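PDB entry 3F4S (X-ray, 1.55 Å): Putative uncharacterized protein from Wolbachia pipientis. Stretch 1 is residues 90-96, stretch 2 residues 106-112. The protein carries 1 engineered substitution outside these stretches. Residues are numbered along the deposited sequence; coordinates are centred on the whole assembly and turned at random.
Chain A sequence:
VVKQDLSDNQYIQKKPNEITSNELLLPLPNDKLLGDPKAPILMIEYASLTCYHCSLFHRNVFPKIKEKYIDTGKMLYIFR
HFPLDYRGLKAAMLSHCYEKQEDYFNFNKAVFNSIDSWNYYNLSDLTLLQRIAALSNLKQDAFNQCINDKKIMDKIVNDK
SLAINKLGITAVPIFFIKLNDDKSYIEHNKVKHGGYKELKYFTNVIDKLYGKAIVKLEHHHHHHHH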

# COMPACT_ATOMS: atom_id res chain seq x y z
N LYS A 90 6.80 -12.94 2.29
CA LYS A 90 5.80 -13.92 2.74
C LYS A 90 4.54 -13.21 3.25
O LYS A 90 3.42 -13.67 2.99
CB LYS A 90 6.39 -14.84 3.82
CG LYS A 90 7.40 -15.85 3.28
CD LYS A 90 6.71 -16.97 2.54
CE LYS A 90 7.71 -17.80 1.74
NZ LYS A 90 7.12 -19.08 1.22
N ALA A 91 4.71 -12.10 3.95
CA ALA A 91 3.57 -11.32 4.44
C ALA A 91 2.76 -10.79 3.24
O ALA A 91 1.53 -10.87 3.23
CB ALA A 91 4.03 -10.17 5.33
N ALA A 92 3.46 -10.26 2.24
CA ALA A 92 2.79 -9.76 1.05
C ALA A 92 2.01 -10.87 0.35
O ALA A 92 0.89 -10.66 -0.12
CB ALA A 92 3.80 -9.12 0.09
N MET A 93 2.60 -12.06 0.26
CA MET A 93 1.90 -13.20 -0.31
C MET A 93 0.64 -13.53 0.50
O MET A 93 -0.43 -13.78 -0.07
CB MET A 93 2.83 -14.41 -0.38
CG MET A 93 3.98 -14.24 -1.40
SD MET A 93 5.26 -15.49 -1.25
CE MET A 93 4.33 -16.99 -1.61
N LEU A 94 0.78 -13.54 1.82
CA LEU A 94 -0.35 -13.87 2.69
C LEU A 94 -1.51 -12.89 2.53
O LEU A 94 -2.67 -13.27 2.67
CB LEU A 94 0.09 -13.97 4.15
CG LEU A 94 -0.95 -14.47 5.16
CD1 LEU A 94 -1.57 -15.79 4.70
CD2 LEU A 94 -0.32 -14.60 6.54
N SER A 95 -1.20 -11.63 2.23
CA SER A 95 -2.25 -10.62 2.07
C SER A 95 -3.26 -11.01 0.99
O SER A 95 -4.40 -10.57 1.01
CB SER A 95 -1.65 -9.24 1.77
OG SER A 95 -1.22 -9.15 0.43
N HIS A 96 -2.83 -11.86 0.06
CA HIS A 96 -3.73 -12.29 -1.01
C HIS A 96 -4.77 -13.31 -0.55
O HIS A 96 -5.68 -13.65 -1.32
CB HIS A 96 -2.91 -12.83 -2.18
CG HIS A 96 -2.22 -11.76 -2.95
ND1 HIS A 96 -2.58 -11.42 -4.24
CD2 HIS A 96 -1.20 -10.93 -2.62
CE1 HIS A 96 -1.81 -10.43 -4.66
NE2 HIS A 96 -0.97 -10.11 -3.70
N ASN A 106 -6.90 -4.28 6.35
CA ASN A 106 -6.76 -4.62 7.77
C ASN A 106 -5.64 -5.62 8.02
O ASN A 106 -4.98 -5.59 9.06
CB ASN A 106 -8.08 -5.11 8.36
CG ASN A 106 -9.01 -3.97 8.74
OD1 ASN A 106 -8.57 -2.84 8.91
ND2 ASN A 106 -10.30 -4.27 8.86
N PHE A 107 -5.42 -6.52 7.06
CA PHE A 107 -4.31 -7.44 7.19
C PHE A 107 -2.98 -6.67 7.14
O PHE A 107 -2.12 -6.84 8.02
CB PHE A 107 -4.32 -8.53 6.10
CG PHE A 107 -3.06 -9.34 6.09
CD1 PHE A 107 -2.91 -10.43 6.95
CD2 PHE A 107 -1.99 -8.98 5.27
CE1 PHE A 107 -1.74 -11.17 6.96
CE2 PHE A 107 -0.81 -9.71 5.28
CZ PHE A 107 -0.68 -10.81 6.13
N ASN A 108 -2.80 -5.85 6.12
CA ASN A 108 -1.56 -5.07 6.02
C ASN A 108 -1.35 -4.19 7.25
O ASN A 108 -0.24 -4.10 7.76
CB ASN A 108 -1.52 -4.26 4.72
CG ASN A 108 -1.41 -5.14 3.50
OD1 ASN A 108 -0.75 -6.17 3.53
ND2 ASN A 108 -2.09 -4.76 2.42
N LYS A 109 -2.44 -3.58 7.72
CA LYS A 109 -2.42 -2.76 8.93
C LYS A 109 -1.91 -3.56 10.14
O LYS A 109 -1.09 -3.07 10.93
CB LYS A 109 -3.82 -2.20 9.22
CG LYS A 109 -3.87 -1.34 10.48
CD LYS A 109 -5.13 -0.49 10.50
CE LYS A 109 -6.36 -1.37 10.58
NZ LYS A 109 -6.62 -1.82 11.97
N ALA A 110 -2.41 -4.79 10.28
CA ALA A 110 -2.00 -5.65 11.39
C ALA A 110 -0.51 -5.98 11.30
O ALA A 110 0.19 -5.98 12.31
CB ALA A 110 -2.82 -6.93 11.41
N VAL A 111 -0.03 -6.28 10.10
CA VAL A 111 1.40 -6.57 9.94
C VAL A 111 2.25 -5.35 10.33
O VAL A 111 3.19 -5.46 11.12
CB VAL A 111 1.75 -7.09 8.51
CG1 VAL A 111 3.25 -7.38 8.40
CG2 VAL A 111 0.92 -8.36 8.18
N PHE A 112 1.91 -4.19 9.78
CA PHE A 112 2.60 -2.95 10.17
C PHE A 112 2.58 -2.76 11.70
O PHE A 112 3.61 -2.47 12.32
CB PHE A 112 1.94 -1.72 9.54
CG PHE A 112 2.31 -1.46 8.11
CD1 PHE A 112 3.64 -1.35 7.71
CD2 PHE A 112 1.32 -1.24 7.17
CE1 PHE A 112 3.97 -1.06 6.38
CE2 PHE A 112 1.63 -0.95 5.84
CZ PHE A 112 2.95 -0.86 5.45

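Residues 90-94 and 106-112 belong to two helices that run nearly antiparallel, with 155° between their N-to-C directions and a closest axial approach of 10.5 Å. The backbones draw nearer toward the Ser 95 end: the CA atoms of Ala 91 and Val 111 lie 7.6 Å apart, those of Ser 95 and Phe 107 only 6.4 Å. No hydrogen bond links the stretches, and the 224 Å² they bury, both sides summed, rests mainly on van der Waals packing.

Phe 107 contributes the most to this surface. Its CA-to-CB bond points toward the first stretch, and with chi1 at 171° (t) the ring reaches in among Ala 91, Leu 94 and Ser 95. Leu 94 covers one ring face with its backbone carbon C, while its side chain adds an apolar contact, CD2 of Leu 94 lying 3.7 Å from CE1 of Phe 107. At the ring edge, O of Ala 91 sits near the ring plane, 3.3 Å from CE2 of Phe 107, where the slightly positive rim of an aromatic ring suits a carbonyl oxygen. O of Ala 91 also accepts the helical hydrogen bond from N of Ser 95 (3.0 Å).

Ser 95, which covers the next largest area, meets the ring obliquely, its CB 3.5 Å from CD2 of Phe 107. OG of Ser 95 donates to O of Ala 92 at 2.7 Å, so the polar end of this short side chain is satisfied while its methylene packs against the aromatic ring. CB of Ser 95 also lies 3.7 Å from OD1 of Asn 108, whose side-chain end comes nearer to the first stretch than its sideways CA-to-CB bond suggests.

One turn along from Phe 107, the CA-to-CB bond of Val 111 also points toward the first stretch. CG1 of Val 111 approaches CB of Ala 91 at 4.2 Å, a looser apolar contact.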